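Local atomic coordinates of aquaporin AqpM (Methanothermobacter marburgensis str. Marburg, PDB entry 2F2B), a protein that forms a homotetrameric membrane channel that lets water move in either direction under osmotic force and also passes some glycerol. Residues F64-S69 with I177-T182; F155-T160 with L181-I186. All coordinates share one frame; numbering follows the deposited sequence.

Contact 1: F64-S69 with I177-T182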
ATOM      1  N   PHE A  64       1.906  -3.700   8.541  1.00  8.03           N
ATOM      2  CA  PHE A  64       2.901  -2.680   8.849  1.00  9.11           C
ATOM      3  C   PHE A  64       3.417  -2.852  10.278  1.00  8.24           C
ATOM      4  O   PHE A  64       4.596  -2.611  10.552  1.00  9.49           O
ATOM      5  CB  PHE A  64       2.320  -1.268   8.662  1.00  7.72           C
ATOM      6  CG  PHE A  64       1.939  -0.938   7.236  1.00  8.75           C
ATOM      7  CD1 PHE A  64       2.620  -1.502   6.155  1.00  8.19           C
ATOM      8  CD2 PHE A  64       0.933  -0.011   6.977  1.00  8.55           C
ATOM      9  CE1 PHE A  64       2.301  -1.142   4.838  1.00  8.22           C
ATOM     10  CE2 PHE A  64       0.605   0.356   5.672  1.00  9.03           C
ATOM     11  CZ  PHE A  64       1.291  -0.211   4.596  1.00  9.77           C
ATOM     12  N   ALA A  65       2.546  -3.277  11.190  1.00  8.69           N
ATOM     13  CA  ALA A  65       2.965  -3.483  12.572  1.00  9.03           C
ATOM     14  C   ALA A  65       3.897  -4.696  12.642  1.00  9.88           C
ATOM     15  O   ALA A  65       4.865  -4.706  13.409  1.00  9.18           O
ATOM     16  CB  ALA A  65       1.746  -3.692  13.473  1.00 10.67           C
ATOM     17  N   ILE A  66       3.607  -5.713  11.834  1.00  8.85           N
ATOM     18  CA  ILE A  66       4.440  -6.919  11.795  1.00 10.23           C
ATOM     19  C   ILE A  66       5.814  -6.585  11.211  1.00 10.35           C
ATOM     20  O   ILE A  66       6.846  -7.007  11.743  1.00 10.87           O
ATOM     21  CB  ILE A  66       3.757  -8.037  10.955  1.00  9.70           C
ATOM     22  CG1 ILE A  66       2.576  -8.615  11.745  1.00 10.25           C
ATOM     23  CG2 ILE A  66       4.765  -9.144  10.611  1.00 12.27           C
ATOM     24  CD1 ILE A  66       1.619  -9.458  10.923  1.00 11.10           C
ATOM     25  N   ALA A  67       5.830  -5.820  10.121  1.00  8.86           N
ATOM     26  CA  ALA A  67       7.090  -5.427   9.497  1.00  8.82           C
ATOM     27  C   ALA A  67       7.916  -4.622  10.497  1.00  9.26           C
ATOM     28  O   ALA A  67       9.103  -4.900  10.707  1.00  9.95           O
ATOM     29  CB  ALA A  67       6.825  -4.590   8.238  1.00  8.20           C
ATOM     30  N   ALA A  68       7.285  -3.637  11.128  1.00  9.34           N
ATOM     31  CA  ALA A  68       7.974  -2.807  12.117  1.00 10.49           C
ATOM     32  C   ALA A  68       8.586  -3.681  13.214  1.00 11.84           C
ATOM     33  O   ALA A  68       9.750  -3.502  13.598  1.00 12.18           O
ATOM     34  CB  ALA A  68       7.000  -1.806  12.726  1.00 10.06           C
ATOM     35  N   SER A  69       7.803  -4.633  13.708  1.00 10.60           N
ATOM     36  CA  SER A  69       8.266  -5.533  14.764  1.00 11.45           C
ATOM     37  C   SER A  69       9.465  -6.379  14.338  1.00 10.61           C
ATOM     38  O   SER A  69      10.407  -6.563  15.109  1.00 10.92           O
ATOM     39  CB  SER A  69       7.122  -6.446  15.220  1.00 11.14           C
ATOM     40  OG  SER A  69       6.107  -5.698  15.878  1.00 12.43           O
ATOM     41  N   ILE A 177       9.460  -6.539   5.657  1.00  7.58           N
ATOM     42  CA  ILE A 177       8.410  -5.969   4.827  1.00  9.30           C
ATOM     43  C   ILE A 177       7.645  -7.016   4.023  1.00  8.50           C
ATOM     44  O   ILE A 177       6.424  -6.929   3.901  1.00  8.61           O
ATOM     45  CB  ILE A 177       8.968  -4.848   3.891  1.00 10.57           C
ATOM     46  CG1 ILE A 177       7.803  -4.125   3.204  1.00  9.56           C
ATOM     47  CG2 ILE A 177       9.924  -5.428   2.858  1.00 10.82           C
ATOM     48  CD1 ILE A 177       6.821  -3.492   4.177  1.00 13.40           C
ATOM     49  N   ILE A 178       8.338  -8.025   3.503  1.00  7.92           N
ATOM     50  CA  ILE A 178       7.647  -9.044   2.723  1.00  9.28           C
ATOM     51  C   ILE A 178       6.707  -9.881   3.592  1.00  9.13           C
ATOM     52  O   ILE A 178       5.582 -10.176   3.190  1.00 10.02           O
ATOM     53  CB  ILE A 178       8.660  -9.959   1.992  1.00 10.42           C
ATOM     54  CG1 ILE A 178       9.481  -9.112   1.009  1.00  9.78           C
ATOM     55  CG2 ILE A 178       7.937 -11.089   1.268  1.00 11.25           C
ATOM     56  CD1 ILE A 178       8.634  -8.187   0.111  1.00 10.82           C
ATOM     57  N   ILE A 179       7.160 -10.261   4.783  1.00  9.07           N
ATOM     58  CA  ILE A 179       6.316 -11.050   5.671  1.00  8.73           C
ATOM     59  C   ILE A 179       5.077 -10.242   6.069  1.00  8.72           C
ATOM     60  O   ILE A 179       3.957 -10.757   6.047  1.00  9.40           O
ATOM     61  CB  ILE A 179       7.102 -11.496   6.929  1.00  8.62           C
ATOM     62  CG1 ILE A 179       8.188 -12.496   6.517  1.00  9.45           C
ATOM     63  CG2 ILE A 179       6.156 -12.137   7.946  1.00 10.10           C
ATOM     64  CD1 ILE A 179       9.153 -12.876   7.635  1.00  7.96           C
ATOM     65  N   GLY A 180       5.274  -8.974   6.413  1.00  7.81           N
ATOM     66  CA  GLY A 180       4.144  -8.142   6.790  1.00  9.49           C
ATOM     67  C   GLY A 180       3.132  -7.962   5.666  1.00  8.32           C
ATOM     68  O   GLY A 180       1.922  -8.084   5.881  1.00  8.47           O
ATOM     69  N   LEU A 181       3.611  -7.667   4.459  1.00  8.97           N
ATOM     70  CA  LEU A 181       2.701  -7.473   3.336  1.00  8.75           C
ATOM     71  C   LEU A 181       1.995  -8.775   2.962  1.00  8.29           C
ATOM     72  O   LEU A 181       0.844  -8.763   2.535  1.00  7.85           O
ATOM     73  CB  LEU A 181       3.453  -6.899   2.128  1.00  9.02           C
ATOM     74  CG  LEU A 181       4.022  -5.492   2.339  1.00  9.45           C
ATOM     75  CD1 LEU A 181       4.737  -5.034   1.074  1.00  9.24           C
ATOM     76  CD2 LEU A 181       2.889  -4.513   2.696  1.00 10.54           C
ATOM     77  N   THR A 182       2.677  -9.901   3.137  1.00  7.91           N
ATOM     78  CA  THR A 182       2.058 -11.185   2.828  1.00  7.90           C
ATOM     79  C   THR A 182       0.858 -11.391   3.756  1.00  7.99           C
ATOM     80  O   THR A 182      -0.207 -11.828   3.323  1.00  8.37           O
ATOM     81  CB  THR A 182       3.068 -12.332   2.989  1.00  8.12           C
ATOM     82  OG1 THR A 182       4.131 -12.145   2.049  1.00 10.52           O
ATOM     83  CG2 THR A 182       2.405 -13.680   2.715  1.00  9.19           C
TER
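Phe64 and Leu181 meet because both first torsions (chi1 -65° in each) set CG anti to the carbonyl carbon: the CA-CB bond of Phe64 heads off the partner helix, but its ring swings back until CE1 lies 4.0 Å from Leu181 CD2. The ring and the leucine branch cross obliquely. On Ile66 the CG2 methyl, anti to the backbone N, is the branch directed at the other helix; it rests 4.0 Å from Gly180 CA and also touches the CG2 methyl of Ile179. Ala67 also points at the partner helix, its CB 4.0 Å from Ile177 CA. Ile177 itself starts out away from the helix, yet its chain bends round so that CD1 comes to 4.2 Å from Ala67 CB. Between these side chains the backbones are close: Ala67 CA and Gly180 CA are 4.8 Å apart and the axes of the short segments 7.5 Å. Gly180 has no side chain, and besides Ile66 CG2 the backbone N of Ala67 comes near its CA. No hydrogen bond crosses the interface; apolar side chains and close backbones make the contact. The hydroxyls turn back into their own helices: Ser69 OG donates to Ala65 O, and Thr182 OG1 to Ile178 O at 2.7 Å, each reaching its carbonyl from the face opposite the backbone N-H. Tyr71 OH is hydrogen-bonded to Ile177 N, and Leu181 of another subunit packs on Ile177. The pairing of small residues, Ala67 against Gly180, in a nearly antiparallel crossing (159°) is the close helix-helix packing of membrane proteins, here joining transmembrane helices 52-73 and 175-194 inside the aquaporin fold.

Contact 2: F155-T160 with L181-I186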
ATOM      1  N   PHE A 155      -0.217 -21.544   5.483  1.00 10.12           N
ATOM      2  CA  PHE A 155       0.723 -22.223   4.598  1.00 10.88           C
ATOM      3  C   PHE A 155       1.481 -21.152   3.808  1.00 10.27           C
ATOM      4  O   PHE A 155       2.710 -21.184   3.719  1.00 10.09           O
ATOM      5  CB  PHE A 155      -0.024 -23.148   3.626  1.00 12.01           C
ATOM      6  CG  PHE A 155       0.870 -23.845   2.634  1.00 13.57           C
ATOM      7  CD1 PHE A 155       1.403 -25.102   2.915  1.00 15.74           C
ATOM      8  CD2 PHE A 155       1.187 -23.239   1.421  1.00 16.08           C
ATOM      9  CE1 PHE A 155       2.240 -25.748   1.997  1.00 17.43           C
ATOM     10  CE2 PHE A 155       2.024 -23.876   0.497  1.00 17.29           C
ATOM     11  CZ  PHE A 155       2.548 -25.132   0.788  1.00 17.67           C
ATOM     12  N   LEU A 156       0.750 -20.198   3.233  1.00 10.06           N
ATOM     13  CA  LEU A 156       1.402 -19.135   2.466  1.00  8.84           C
ATOM     14  C   LEU A 156       2.343 -18.328   3.352  1.00  9.33           C
ATOM     15  O   LEU A 156       3.474 -18.031   2.963  1.00  7.80           O
ATOM     16  CB  LEU A 156       0.367 -18.195   1.832  1.00  9.27           C
ATOM     17  CG  LEU A 156       0.988 -17.005   1.083  1.00  8.27           C
ATOM     18  CD1 LEU A 156       1.917 -17.517  -0.015  1.00  8.62           C
ATOM     19  CD2 LEU A 156      -0.104 -16.126   0.488  1.00  8.93           C
ATOM     20  N   LEU A 157       1.874 -17.967   4.544  1.00  8.40           N
ATOM     21  CA  LEU A 157       2.701 -17.204   5.471  1.00  9.32           C
ATOM     22  C   LEU A 157       4.011 -17.928   5.775  1.00  9.81           C
ATOM     23  O   LEU A 157       5.092 -17.355   5.644  1.00  8.51           O
ATOM     24  CB  LEU A 157       1.950 -16.955   6.784  1.00 10.28           C
ATOM     25  CG  LEU A 157       2.782 -16.377   7.941  1.00  9.70           C
ATOM     26  CD1 LEU A 157       3.418 -15.050   7.523  1.00 11.11           C
ATOM     27  CD2 LEU A 157       1.893 -16.184   9.164  1.00 12.04           C
ATOM     28  N   MET A 158       3.912 -19.193   6.171  1.00  9.93           N
ATOM     29  CA  MET A 158       5.103 -19.961   6.527  1.00 10.60           C
ATOM     30  C   MET A 158       6.059 -20.247   5.368  1.00 10.57           C
ATOM     31  O   MET A 158       7.276 -20.179   5.542  1.00 10.38           O
ATOM     32  CB  MET A 158       4.695 -21.277   7.194  1.00 11.06           C
ATOM     33  CG  MET A 158       5.842 -22.009   7.897  1.00 12.96           C
ATOM     34  SD  MET A 158       6.466 -21.135   9.368  1.00 16.61           S
ATOM     35  CE  MET A 158       8.212 -21.302   9.143  1.00 17.48           C
ATOM     36  N   ILE A 159       5.531 -20.568   4.191  1.00  9.68           N
ATOM     37  CA  ILE A 159       6.420 -20.854   3.067  1.00 10.82           C
ATOM     38  C   ILE A 159       7.166 -19.580   2.661  1.00 10.48           C
ATOM     39  O   ILE A 159       8.309 -19.633   2.204  1.00 10.45           O
ATOM     40  CB  ILE A 159       5.651 -21.471   1.861  1.00 11.47           C
ATOM     41  CG1 ILE A 159       6.639 -22.249   0.977  1.00 13.90           C
ATOM     42  CG2 ILE A 159       4.945 -20.386   1.047  1.00 12.80           C
ATOM     43  CD1 ILE A 159       5.986 -23.105  -0.091  1.00 15.40           C
ATOM     44  N   THR A 160       6.532 -18.428   2.862  1.00 10.12           N
ATOM     45  CA  THR A 160       7.166 -17.156   2.545  1.00  8.32           C
ATOM     46  C   THR A 160       8.278 -16.921   3.574  1.00 10.16           C
ATOM     47  O   THR A 160       9.388 -16.521   3.223  1.00 10.34           O
ATOM     48  CB  THR A 160       6.141 -15.997   2.596  1.00  9.70           C
ATOM     49  OG1 THR A 160       5.119 -16.237   1.620  1.00  9.91           O
ATOM     50  CG2 THR A 160       6.816 -14.657   2.294  1.00 10.00           C
ATOM     51  N   LEU A 181       3.611  -7.667   4.459  1.00  8.97           N
ATOM     52  CA  LEU A 181       2.701  -7.473   3.336  1.00  8.75           C
ATOM     53  C   LEU A 181       1.995  -8.775   2.962  1.00  8.29           C
ATOM     54  O   LEU A 181       0.844  -8.763   2.535  1.00  7.85           O
ATOM     55  CB  LEU A 181       3.453  -6.899   2.128  1.00  9.02           C
ATOM     56  CG  LEU A 181       4.022  -5.492   2.339  1.00  9.45           C
ATOM     57  CD1 LEU A 181       4.737  -5.034   1.074  1.00  9.24           C
ATOM     58  CD2 LEU A 181       2.889  -4.513   2.696  1.00 10.54           C
ATOM     59  N   THR A 182       2.677  -9.901   3.137  1.00  7.91           N
ATOM     60  CA  THR A 182       2.058 -11.185   2.828  1.00  7.90           C
ATOM     61  C   THR A 182       0.858 -11.391   3.756  1.00  7.99           C
ATOM     62  O   THR A 182      -0.207 -11.828   3.323  1.00  8.37           O
ATOM     63  CB  THR A 182       3.068 -12.332   2.989  1.00  8.12           C
ATOM     64  OG1 THR A 182       4.131 -12.145   2.049  1.00 10.52           O
ATOM     65  CG2 THR A 182       2.405 -13.680   2.715  1.00  9.19           C
ATOM     66  N   VAL A 183       1.029 -11.056   5.031  1.00  7.95           N
ATOM     67  CA  VAL A 183      -0.065 -11.183   5.985  1.00  7.54           C
ATOM     68  C   VAL A 183      -1.204 -10.242   5.581  1.00  7.77           C
ATOM     69  O   VAL A 183      -2.373 -10.626   5.621  1.00  7.00           O
ATOM     70  CB  VAL A 183       0.394 -10.853   7.431  1.00  7.99           C
ATOM     71  CG1 VAL A 183      -0.819 -10.732   8.357  1.00  9.57           C
ATOM     72  CG2 VAL A 183       1.316 -11.956   7.942  1.00  8.45           C
ATOM     73  N   ALA A 184      -0.867  -9.020   5.176  1.00  7.94           N
ATOM     74  CA  ALA A 184      -1.896  -8.059   4.764  1.00  7.82           C
ATOM     75  C   ALA A 184      -2.731  -8.637   3.622  1.00  8.65           C
ATOM     76  O   ALA A 184      -3.959  -8.515   3.613  1.00  7.96           O
ATOM     77  CB  ALA A 184      -1.252  -6.735   4.329  1.00  7.30           C
ATOM     78  N   GLY A 185      -2.058  -9.277   2.669  1.00  7.22           N
ATOM     79  CA  GLY A 185      -2.753  -9.872   1.536  1.00  8.19           C
ATOM     80  C   GLY A 185      -3.639 -11.042   1.921  1.00  7.63           C
ATOM     81  O   GLY A 185      -4.745 -11.190   1.404  1.00  8.27           O
ATOM     82  N   ILE A 186      -3.157 -11.882   2.826  1.00  7.39           N
ATOM     83  CA  ILE A 186      -3.926 -13.036   3.278  1.00  8.30           C
ATOM     84  C   ILE A 186      -5.184 -12.569   4.012  1.00  9.20           C
ATOM     85  O   ILE A 186      -6.267 -13.121   3.809  1.00  9.88           O
ATOM     86  CB  ILE A 186      -3.062 -13.946   4.195  1.00  7.28           C
ATOM     87  CG1 ILE A 186      -1.910 -14.540   3.375  1.00  8.07           C
ATOM     88  CG2 ILE A 186      -3.918 -15.080   4.791  1.00  7.13           C
ATOM     89  CD1 ILE A 186      -0.801 -15.176   4.214  1.00  7.65           C
TER
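Segments 155-160 and 181-186 run almost antiparallel, at 167° with axes 9.8 Å apart, and Leu157 and Thr182 have the nearest CA atoms at 6.6 Å. Side chains fill the gap. Leu156, its CG anti to the backbone N (chi1 176°), slides past Ile186 in the opposite direction, CD2 lying 3.8 Å from Ile186 CG1. The tip of Ile186, CD1, reaches on to the backbone, 3.9 Å from Leu157 N. Beside this pair the CG2 methyl of Thr182 sits 4.0 Å from Leu156 CG. Leu157 CD1 meets Val183 CG2 at 3.8 Å. The two threonines pass alongside each other head to tail: Thr160 CG2 is 3.7 Å from Thr182 OG1, while Thr160 OG1 faces the methyl of Thr182. They do not bond to each other. Thr160 OG1 donates to Leu156 O at 2.8 Å, tilted 32° from the carbonyl plane and on the face opposite its own N-H, and Thr182 OG1 is taken by Ile178 O. In a neighbouring subunit, Phe21 packs on Leu156 and Ala68 on Thr160 and Thr182. With both hydroxyls spent inside their own helices, the interface is held by van der Waals contact between aliphatic groups and methyls, without a hydrogen bond across it.

Helix 175-194 is common to both contacts, whose centres lie 10 Å apart. Along the chain helix 52-73 comes first, then helix 143-166 and last helix 175-194, so contact 1 spans a long separation in sequence and contact 2 joins helices neighbouring in order. The shared residues are Leu181, which works in contact 1, and Thr182, which works in contact 2. The contacts also touch directly: Ile66 CD1 meets Val183 CG1 at 3.8 Å, and Ile179 packs on Leu157. Helix 175-194 thus packs against helices 52-73 and 143-166 of its own subunit; both contacts touch one neighbouring subunit of the homotetramer, and contact 1 reaches a second as well.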